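VMB-1 (Vibrio alginolyticus, PDB 6JV4) is a subclass B1 metallo-beta-lactamase that binds zinc and probably hydrolyses beta-lactams to substituted beta-amino acids. Local coordinates at residues His50-Pro55 / Val79-His84; Lys100-Ser105 / Asp121-Asn126; Ser187-Ile192 / His216-Ala221. All coordinates share one frame; numbering follows the deposited sequence.

Contact 1 (His50-Pro55 / Val79-His84); sequences HMIDTP and VVTHFH. With ZN (zinc ion), chain E.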
loop_
_atom_site.group_PDB
_atom_site.type_symbol
_atom_site.label_atom_id
_atom_site.label_comp_id
_atom_site.label_asym_id
_atom_site.label_seq_id
_atom_site.Cartn_x
_atom_site.Cartn_y
_atom_site.Cartn_z
ATOM N N HIS A 50 -2.392 -4.556 -12.492
ATOM C CA HIS A 50 -3.158 -4.130 -11.315
ATOM C C HIS A 50 -2.277 -3.242 -10.462
ATOM O O HIS A 50 -1.082 -3.542 -10.347
ATOM C CB HIS A 50 -3.607 -5.353 -10.545
ATOM C CG HIS A 50 -4.393 -6.323 -11.356
ATOM N ND1 HIS A 50 -5.766 -6.297 -11.368
ATOM C CD2 HIS A 50 -4.016 -7.366 -12.127
ATOM C CE1 HIS A 50 -6.204 -7.305 -12.123
ATOM N NE2 HIS A 50 -5.160 -7.969 -12.582
ATOM N N MET A 51 -2.829 -2.169 -9.933
ATOM C CA MET A 51 -2.078 -1.289 -9.001
ATOM C C MET A 51 -2.392 -1.656 -7.562
ATOM O O MET A 51 -3.585 -1.884 -7.224
ATOM C CB MET A 51 -2.429 0.188 -9.205
ATOM C CG MET A 51 -2.010 0.710 -10.489
ATOM S SD MET A 51 -2.385 2.517 -10.464
ATOM C CE MET A 51 -2.377 2.758 -12.234
ATOM N N ILE A 52 -1.376 -1.602 -6.710
ATOM C CA ILE A 52 -1.505 -1.612 -5.245
ATOM C C ILE A 52 -1.027 -0.230 -4.788
ATOM O O ILE A 52 0.171 0.018 -4.918
ATOM C CB ILE A 52 -0.725 -2.781 -4.619
ATOM C CG1 ILE A 52 -1.257 -4.133 -5.132
ATOM C CG2 ILE A 52 -0.787 -2.672 -3.107
ATOM C CD1 ILE A 52 -0.418 -5.281 -4.664
ATOM N N ASP A 53 -1.979 0.614 -4.401
ATOM C CA ASP A 53 -1.809 2.061 -4.138
ATOM C C ASP A 53 -1.599 2.789 -5.479
ATOM O O ASP A 53 -1.052 2.227 -6.433
ATOM C CB ASP A 53 -0.743 2.368 -3.094
ATOM C CG ASP A 53 -1.111 1.985 -1.661
ATOM O OD1 ASP A 53 -2.265 1.456 -1.422
ATOM O OD2 ASP A 53 -0.300 2.361 -0.757
ATOM N N THR A 54 -2.031 4.039 -5.503
ATOM C CA THR A 54 -1.683 4.974 -6.588
ATOM C C THR A 54 -0.391 5.695 -6.217
ATOM O O THR A 54 -0.104 5.955 -5.032
ATOM C CB THR A 54 -2.862 5.912 -6.887
ATOM O OG1 THR A 54 -3.240 6.639 -5.712
ATOM C CG2 THR A 54 -4.076 5.192 -7.420
ATOM N N PRO A 55 0.393 6.090 -7.237
ATOM C CA PRO A 55 1.461 7.054 -7.041
ATOM C C PRO A 55 0.934 8.333 -6.366
ATOM O O PRO A 55 -0.252 8.643 -6.456
ATOM C CB PRO A 55 1.922 7.352 -8.472
ATOM C CG PRO A 55 1.661 6.048 -9.167
ATOM C CD PRO A 55 0.298 5.637 -8.648
ATOM N N VAL A 79 -6.161 -1.590 -5.976
ATOM C CA VAL A 79 -6.595 -1.665 -4.569
ATOM C C VAL A 79 -5.831 -0.589 -3.801
ATOM O O VAL A 79 -4.631 -0.347 -4.095
ATOM C CB VAL A 79 -6.381 -3.053 -3.938
ATOM C CG1 VAL A 79 -4.914 -3.469 -3.913
ATOM C CG2 VAL A 79 -6.985 -3.134 -2.544
ATOM N N VAL A 80 -6.511 0.108 -2.910
ATOM C CA VAL A 80 -5.869 1.164 -2.082
ATOM C C VAL A 80 -5.788 0.650 -0.653
ATOM O O VAL A 80 -6.756 0.007 -0.186
ATOM C CB VAL A 80 -6.599 2.520 -2.181
ATOM C CG1 VAL A 80 -6.690 2.970 -3.630
ATOM C CG2 VAL A 80 -7.949 2.517 -1.533
ATOM N N THR A 81 -4.649 0.837 -0.009
ATOM C CA THR A 81 -4.359 0.123 1.252
ATOM C C THR A 81 -4.716 0.965 2.462
ATOM O O THR A 81 -4.692 0.375 3.571
ATOM C CB THR A 81 -2.952 -0.460 1.254
ATOM O OG1 THR A 81 -1.978 0.570 1.129
ATOM C CG2 THR A 81 -2.832 -1.510 0.163
ATOM N N HIS A 82 -4.949 2.268 2.305
ATOM C CA HIS A 82 -5.593 3.059 3.376
ATOM C C HIS A 82 -6.100 4.375 2.813
ATOM O O HIS A 82 -5.915 4.599 1.630
ATOM C CB HIS A 82 -4.740 3.248 4.614
ATOM C CG HIS A 82 -3.590 4.172 4.523
ATOM N ND1 HIS A 82 -2.468 3.855 3.815
ATOM C CD2 HIS A 82 -3.346 5.361 5.131
ATOM C CE1 HIS A 82 -1.558 4.812 3.987
ATOM N NE2 HIS A 82 -2.103 5.776 4.749
ATOM N N PHE A 83 -6.857 5.115 3.619
ATOM C CA PHE A 83 -7.643 6.256 3.085
ATOM C C PHE A 83 -6.769 7.484 2.827
ATOM O O PHE A 83 -7.288 8.414 2.166
ATOM C CB PHE A 83 -8.812 6.598 4.011
ATOM C CG PHE A 83 -8.464 7.385 5.238
ATOM C CD1 PHE A 83 -7.907 6.761 6.334
ATOM C CD2 PHE A 83 -8.714 8.759 5.304
ATOM C CE1 PHE A 83 -7.622 7.469 7.495
ATOM C CE2 PHE A 83 -8.411 9.455 6.462
ATOM C CZ PHE A 83 -7.923 8.810 7.562
ATOM N N HIS A 84 -5.534 7.548 3.333
ATOM C CA HIS A 84 -4.657 8.732 3.128
ATOM C C HIS A 84 -4.324 8.890 1.627
ATOM O O HIS A 84 -4.308 7.911 0.858
ATOM C CB HIS A 84 -3.398 8.670 3.989
ATOM C CG HIS A 84 -3.607 8.834 5.448
ATOM N ND1 HIS A 84 -2.671 8.419 6.363
ATOM C CD2 HIS A 84 -4.622 9.352 6.166
ATOM C CE1 HIS A 84 -3.080 8.704 7.583
ATOM N NE2 HIS A 84 -4.287 9.290 7.491
HETATM ZN ZN ZN E . -1.122 7.237 5.941
#
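Two neighbouring parallel strands of the metallo-beta-lactamase sandwich end side by side here, and the turn after the second one carries zinc ligands. The tight part begins with two backbone bonds that bracket Val-79: its N reaches Met-51 O (2.9 Å) and its O receives the N-H of Asp-53 (2.8 Å), the latter almost straight at 176°. On the face shared by Ile-52 and Val-79 the side chains lie alongside each other, CG1 of Ile-52 against CG1 of Val-79 at 3.9 Å, while CG2 of Ile-52 meets CG2 of Thr-81.

Beyond the bridge, Asp-53 takes a positive phi of 72°, unusual for a residue other than glycine, and its carboxylate crosses Thr-81 at about a right angle. One oxygen does the gripping. OD1 of Asp-53 accepts OG1 of Thr-81 on its syn lone pair (2.7 Å). The same OD1 of Asp-53 is met by N of Thr-81 at 2.8 Å, nearly along the carboxylate bond, so a single carboxylate oxygen holds Thr-81 by both its backbone and its side chain. Thr-81 OG1 takes the crowded position between N and C (chi1 61°), facing the acid.

The looser end is the HxHxD segment. His-82 and the partly exposed His-84 make no contact with 50-55; they turn to the metal, NE2 of His-82 at 2.1 Å and ND1 of His-84 at 2.0 Å from ZN, with His-144 completing the histidine trio. Around this junction, helix 58-70 packs on Met-51 and Thr-54, Ala-87 of helix 85-88 on Asp-53 and Thr-81, and Phe-160 of strand 158-162 on Ile-52.

Contact 2 (Lys100-Ser105 / Asp121-Asn126); sequences KTYATS and DEISSN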
loop_
_atom_site.group_PDB
_atom_site.type_symbol
_atom_site.label_atom_id
_atom_site.label_comp_id
_atom_site.label_asym_id
_atom_site.label_seq_id
_atom_site.Cartn_x
_atom_site.Cartn_y
_atom_site.Cartn_z
ATOM N N LYS A 100 -11.425 -0.361 -12.264
ATOM C CA LYS A 100 -12.101 -0.726 -10.998
ATOM C C LYS A 100 -11.152 -0.383 -9.839
ATOM O O LYS A 100 -9.946 -0.611 -9.972
ATOM C CB LYS A 100 -12.450 -2.210 -10.893
ATOM C CG LYS A 100 -13.387 -2.743 -11.972
ATOM C CD LYS A 100 -14.051 -4.061 -11.603
ATOM C CE LYS A 100 -15.194 -4.402 -12.549
ATOM N NZ LYS A 100 -16.438 -4.678 -11.793
ATOM N N THR A 101 -11.698 0.242 -8.823
ATOM C CA THR A 101 -10.966 0.562 -7.582
ATOM C C THR A 101 -11.561 -0.243 -6.457
ATOM O O THR A 101 -12.787 -0.267 -6.278
ATOM C CB THR A 101 -10.948 2.064 -7.313
ATOM O OG1 THR A 101 -12.292 2.561 -7.298
ATOM C CG2 THR A 101 -10.126 2.826 -8.324
ATOM N N TYR A 102 -10.694 -0.819 -5.638
ATOM C CA TYR A 102 -11.131 -1.643 -4.505
ATOM C C TYR A 102 -10.643 -1.025 -3.206
ATOM O O TYR A 102 -9.504 -0.581 -3.156
ATOM C CB TYR A 102 -10.524 -3.034 -4.586
ATOM C CG TYR A 102 -11.166 -3.915 -5.627
ATOM C CD1 TYR A 102 -12.188 -4.786 -5.279
ATOM C CD2 TYR A 102 -10.825 -3.792 -6.946
ATOM C CE1 TYR A 102 -12.815 -5.568 -6.239
ATOM C CE2 TYR A 102 -11.434 -4.571 -7.920
ATOM C CZ TYR A 102 -12.414 -5.475 -7.553
ATOM O OH TYR A 102 -12.970 -6.241 -8.526
ATOM N N ALA A 103 -11.525 -0.963 -2.224
ATOM C CA ALA A 103 -11.194 -0.474 -0.873
ATOM C C ALA A 103 -12.075 -1.224 0.093
ATOM O O ALA A 103 -13.215 -1.587 -0.295
ATOM C CB ALA A 103 -11.375 1.023 -0.751
ATOM N N THR A 104 -11.630 -1.380 1.330
ATOM C CA THR A 104 -12.501 -1.985 2.338
ATOM C C THR A 104 -13.619 -1.012 2.719
ATOM O O THR A 104 -13.542 0.215 2.471
ATOM C CB THR A 104 -11.779 -2.444 3.605
ATOM O OG1 THR A 104 -11.435 -1.258 4.331
ATOM C CG2 THR A 104 -10.557 -3.293 3.338
ATOM N N SER A 105 -14.640 -1.582 3.352
ATOM C CA SER A 105 -15.758 -0.820 3.960
ATOM C C SER A 105 -15.223 0.234 4.928
ATOM O O SER A 105 -15.829 1.330 5.037
ATOM C CB SER A 105 -16.747 -1.767 4.631
ATOM O OG SER A 105 -16.137 -2.573 5.626
ATOM N N ASP A 121 -15.622 -0.592 -6.027
ATOM C CA ASP A 121 -15.846 -1.956 -5.546
ATOM C C ASP A 121 -15.410 -2.032 -4.076
ATOM O O ASP A 121 -14.335 -1.504 -3.769
ATOM C CB ASP A 121 -15.075 -2.948 -6.413
ATOM C CG ASP A 121 -15.706 -3.012 -7.802
ATOM O OD1 ASP A 121 -15.504 -2.098 -8.577
ATOM O OD2 ASP A 121 -16.513 -3.900 -7.997
ATOM N N GLU A 122 -16.288 -2.546 -3.211
ATOM C CA GLU A 122 -16.012 -2.530 -1.753
ATOM C C GLU A 122 -15.621 -3.923 -1.293
ATOM O O GLU A 122 -16.338 -4.927 -1.610
ATOM C CB GLU A 122 -17.213 -1.998 -0.980
ATOM C CG GLU A 122 -16.926 -1.794 0.489
ATOM C CD GLU A 122 -17.906 -0.808 1.134
ATOM O OE1 GLU A 122 -17.663 0.411 1.115
ATOM O OE2 GLU A 122 -18.937 -1.291 1.620
ATOM N N ILE A 123 -14.536 -4.012 -0.547
ATOM C CA ILE A 123 -14.145 -5.286 0.087
ATOM C C ILE A 123 -14.884 -5.383 1.411
ATOM O O ILE A 123 -14.705 -4.489 2.262
ATOM C CB ILE A 123 -12.627 -5.332 0.249
ATOM C CG1 ILE A 123 -11.955 -5.301 -1.108
ATOM C CG2 ILE A 123 -12.186 -6.489 1.126
ATOM C CD1 ILE A 123 -10.442 -5.037 -1.024
ATOM N N SER A 124 -15.655 -6.451 1.603
ATOM C CA SER A 124 -16.543 -6.545 2.779
ATOM C C SER A 124 -16.146 -7.746 3.641
ATOM O O SER A 124 -16.996 -8.297 4.366
ATOM C CB SER A 124 -17.993 -6.584 2.315
ATOM O OG SER A 124 -18.149 -7.653 1.410
ATOM N N SER A 125 -14.889 -8.160 3.614
ATOM C CA SER A 125 -14.363 -9.268 4.433
ATOM C C SER A 125 -12.933 -8.971 4.861
ATOM O O SER A 125 -12.283 -8.092 4.273
ATOM C CB SER A 125 -14.460 -10.598 3.692
ATOM O OG SER A 125 -13.931 -10.434 2.401
ATOM N N ASN A 126 -12.482 -9.670 5.881
ATOM C CA ASN A 126 -11.106 -9.483 6.406
ATOM C C ASN A 126 -10.056 -10.053 5.457
ATOM O O ASN A 126 -8.919 -9.595 5.545
ATOM C CB ASN A 126 -10.926 -10.104 7.779
ATOM C CG ASN A 126 -11.777 -9.405 8.806
ATOM O OD1 ASN A 126 -11.878 -8.170 8.775
ATOM N ND2 ASN A 126 -12.284 -10.187 9.748
HETATM O O HOH W 1 -18.226 1.891 3.898
#
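Tyr-102, Asp-121 and Ile-123 share the same first torsion, the next carbon anti to the carbonyl carbon and beside the backbone N (chi1 -75° for Tyr-102); on the face of the sheet that these three residues share, the side chains of Tyr-102 and Asp-121 lie side by side and point the same way. The strands belong to a beta-alpha-beta crossover: 100-104 runs parallel to 121-123, with helix 105-113 in the connection, and 121-123 is the outermost strand of its sheet.

Four backbone hydrogen bonds join the pair in the alternating parallel pattern. N of Asp-121 donates to O of Thr-101 nearly along the carbonyl axis, and O of Asp-121 accepts the longer bond from N of Ala-103 (3.3 Å). Further on, N of Ile-123 reaches O of Ala-103 at 2.8 Å, lying above the carbonyl plane, before O of Ile-123 takes N of Ser-105 where the helix begins. There Thr-104 is the N-cap, its OG1 bonded to N of Thr-107.

The main side-chain contact is a CH-pi interaction. CB of Asp-121 sits over one face of the Tyr-102 ring, 3.7 Å from the centroid and shifted toward the CE1 rim. CD1 of Ile-123 packs on CB of Tyr-102, with CG1 of Ile-123 at the edge of the ring, near its plane. The charged end of Asp-121 turns to Lys-100: NZ of the exposed Lys-100 makes a long salt bridge with OD2 of Asp-121 (3.9 Å).

On the opposite face Glu-122, CG anti to its backbone N (chi1 -173°), extends across toward the start of helix 105-113, where its CD lies against CA of Ser-105. OE1 of Glu-122 is bonded to ND2 of Asn-108 in the helix. A water also donates to it (3.2 Å from OE1 of Glu-122) and to the backbone carbonyl of Ser-105, at 2.7 Å from that O.

Contact 3 (Ser187-Ile192 / His216-Ala221); sequences SMQKVI and HTQALA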
loop_
_atom_site.group_PDB
_atom_site.type_symbol
_atom_site.label_atom_id
_atom_site.label_comp_id
_atom_site.label_asym_id
_atom_site.label_seq_id
_atom_site.Cartn_x
_atom_site.Cartn_y
_atom_site.Cartn_z
ATOM N N SER A 187 -2.082 -5.978 15.990
ATOM C CA SER A 187 -2.348 -6.119 14.536
ATOM C C SER A 187 -1.103 -6.650 13.838
ATOM O O SER A 187 -1.208 -7.497 12.963
ATOM C CB SER A 187 -2.744 -4.777 13.990
ATOM O OG SER A 187 -3.926 -4.334 14.661
ATOM N N MET A 188 0.059 -6.110 14.190
ATOM C CA MET A 188 1.338 -6.555 13.581
ATOM C C MET A 188 1.610 -8.045 13.883
ATOM O O MET A 188 2.135 -8.754 12.968
ATOM C CB MET A 188 2.514 -5.694 14.032
ATOM C CG MET A 188 3.785 -5.983 13.206
ATOM S SD MET A 188 3.571 -5.692 11.410
ATOM C CE MET A 188 3.370 -3.929 11.400
ATOM N N GLN A 189 1.318 -8.492 15.101
ATOM C CA GLN A 189 1.525 -9.916 15.443
ATOM C C GLN A 189 0.681 -10.790 14.529
ATOM O O GLN A 189 1.148 -11.882 14.148
ATOM C CB GLN A 189 1.260 -10.214 16.910
ATOM C CG GLN A 189 1.802 -11.582 17.293
ATOM C CD GLN A 189 3.305 -11.637 17.218
ATOM O OE1 GLN A 189 3.998 -10.716 17.661
ATOM N NE2 GLN A 189 3.831 -12.750 16.728
ATOM N N LYS A 190 -0.553 -10.364 14.167
ATOM C CA LYS A 190 -1.384 -11.160 13.229
ATOM C C LYS A 190 -0.660 -11.320 11.901
ATOM O O LYS A 190 -0.664 -12.422 11.318
ATOM C CB LYS A 190 -2.763 -10.513 13.079
ATOM C CG LYS A 190 -3.549 -10.547 14.380
ATOM C CD LYS A 190 -4.924 -9.986 14.217
ATOM C CE LYS A 190 -5.655 -9.964 15.535
ATOM N NZ LYS A 190 -6.725 -8.946 15.447
ATOM N N VAL A 191 -0.036 -10.244 11.411
ATOM C CA VAL A 191 0.699 -10.273 10.124
ATOM C C VAL A 191 1.924 -11.173 10.277
ATOM O O VAL A 191 2.191 -11.938 9.383
ATOM C CB VAL A 191 1.034 -8.850 9.662
ATOM C CG1 VAL A 191 1.896 -8.861 8.413
ATOM C CG2 VAL A 191 -0.247 -8.085 9.434
ATOM N N ILE A 192 2.680 -10.984 11.339
ATOM C CA ILE A 192 3.875 -11.829 11.612
ATOM C C ILE A 192 3.460 -13.305 11.594
ATOM O O ILE A 192 4.171 -14.125 11.041
ATOM C CB ILE A 192 4.505 -11.411 12.929
ATOM C CG1 ILE A 192 5.189 -10.054 12.793
ATOM C CG2 ILE A 192 5.472 -12.468 13.430
ATOM C CD1 ILE A 192 5.547 -9.414 14.107
ATOM N N HIS A 216 10.419 -4.774 13.615
ATOM C CA HIS A 216 10.896 -3.406 13.917
ATOM C C HIS A 216 9.687 -2.512 14.187
ATOM O O HIS A 216 9.701 -1.750 15.145
ATOM C CB HIS A 216 11.778 -2.894 12.771
ATOM C CG HIS A 216 12.296 -1.525 13.037
ATOM N ND1 HIS A 216 13.072 -1.215 14.180
ATOM C CD2 HIS A 216 12.017 -0.350 12.438
ATOM C CE1 HIS A 216 13.352 0.091 14.156
ATOM N NE2 HIS A 216 12.688 0.631 13.108
ATOM N N THR A 217 8.716 -2.532 13.286
ATOM C CA THR A 217 7.501 -1.705 13.406
ATOM C C THR A 217 6.754 -2.042 14.703
ATOM O O THR A 217 6.313 -1.110 15.427
ATOM C CB THR A 217 6.583 -1.878 12.194
ATOM O OG1 THR A 217 7.349 -1.414 11.083
ATOM C CG2 THR A 217 5.309 -1.080 12.351
ATOM N N GLN A 218 6.645 -3.315 15.064
ATOM C CA GLN A 218 5.969 -3.729 16.312
ATOM C C GLN A 218 6.698 -3.080 17.496
ATOM O O GLN A 218 6.047 -2.502 18.360
ATOM C CB GLN A 218 5.958 -5.256 16.391
ATOM C CG GLN A 218 5.217 -5.789 17.598
ATOM C CD GLN A 218 5.200 -7.294 17.548
ATOM O OE1 GLN A 218 6.278 -7.921 17.564
ATOM N NE2 GLN A 218 4.012 -7.851 17.417
ATOM N N ALA A 219 8.036 -3.102 17.472
ATOM C CA ALA A 219 8.854 -2.527 18.572
ATOM C C ALA A 219 8.701 -1.010 18.601
ATOM O O ALA A 219 8.585 -0.407 19.726
ATOM C CB ALA A 219 10.301 -2.949 18.474
ATOM N N LEU A 220 8.643 -0.353 17.443
ATOM C CA LEU A 220 8.424 1.119 17.404
ATOM C C LEU A 220 7.074 1.440 18.042
ATOM O O LEU A 220 7.004 2.477 18.789
ATOM C CB LEU A 220 8.421 1.652 15.978
ATOM C CG LEU A 220 9.779 1.696 15.278
ATOM C CD1 LEU A 220 9.615 2.170 13.865
ATOM C CD2 LEU A 220 10.742 2.574 15.996
ATOM N N ALA A 221 6.043 0.652 17.757
ATOM C CA ALA A 221 4.700 0.945 18.293
ATOM C C ALA A 221 4.710 0.696 19.808
ATOM O O ALA A 221 4.106 1.482 20.580
ATOM C CB ALA A 221 3.626 0.179 17.583
HETATM O O HOH W 2 6.785 -10.911 18.008
#
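Both segments are regular alpha-helix, and their axes run nearly antiparallel, at 167° between N-to-C directions and 9.9 Å apart at closest approach. The pair joins two helices of the metallo-beta-lactamase sandwich, 184-194 and the C-terminal 212-226, in an antiparallel helix packing. The backbones come nearest at Met-188 and Gln-218, whose CA atoms are 6.1 Å apart, and this close point is where most of the contact forms.

Met-188 supplies the apolar part. Its CG is anti to the backbone N, and the chain then bends twice (chi2 59°, chi3 67°), swinging the methyl across to the second helix. There CE of Met-188 meets CG2 of Thr-217 at 3.6 Å, the two side chains crossing at about a right angle, while CG of Met-188 rests on CB of Gln-218 at 3.9 Å. Thr-217 keeps its hydroxyl for other partners, OG1 being bonded to N of Lys-166.

Toward the more open side, two glutamine amides take over. Gln-218 reaches across extended, whereas Gln-189 bends at chi2 to bring its amide up beside it; the two amide planes are only modestly tilted against each other. NE2 of Gln-218 donates to OE1 of Gln-189 at 2.9 Å in a fairly straight bond, lying above the plane of the acceptor carbonyl. The same NE2 is also bonded to O of Pro-185, and NE2 of Gln-189 to OD1 of Asn-193, so the rotation of both amides is fixed. CD1 of Ile-192 comes in across the Gln-218 amide, 3.8 Å from its OE1. A water closes the polar group, donating to OE1 of Gln-189 at 2.8 Å and to OE1 of Gln-218 at 3.1 Å.

Overall arrangement
From the N terminus, contact 1 closes first, over a loop that holds helix 58-70 and most of strand 74-79. Contact 2 then closes the shorter one around helix 105-113, and contact 3 the last, which contains strand 200-203 and the start of the C-terminal helix. The three follow in series; none nests in or crosses another. Contacts 1 and 2 adjoin in one sheet, where Val-80 N lies 3.1 Å from Tyr-102 O in a probable hydrogen bond, so together they run from strand 48-52 to the edge strand 121-123. Contact 3 stands apart, its nearest atoms about 11 Å from contact 1 and about 8 Å from contact 2, and ties helices of the second half.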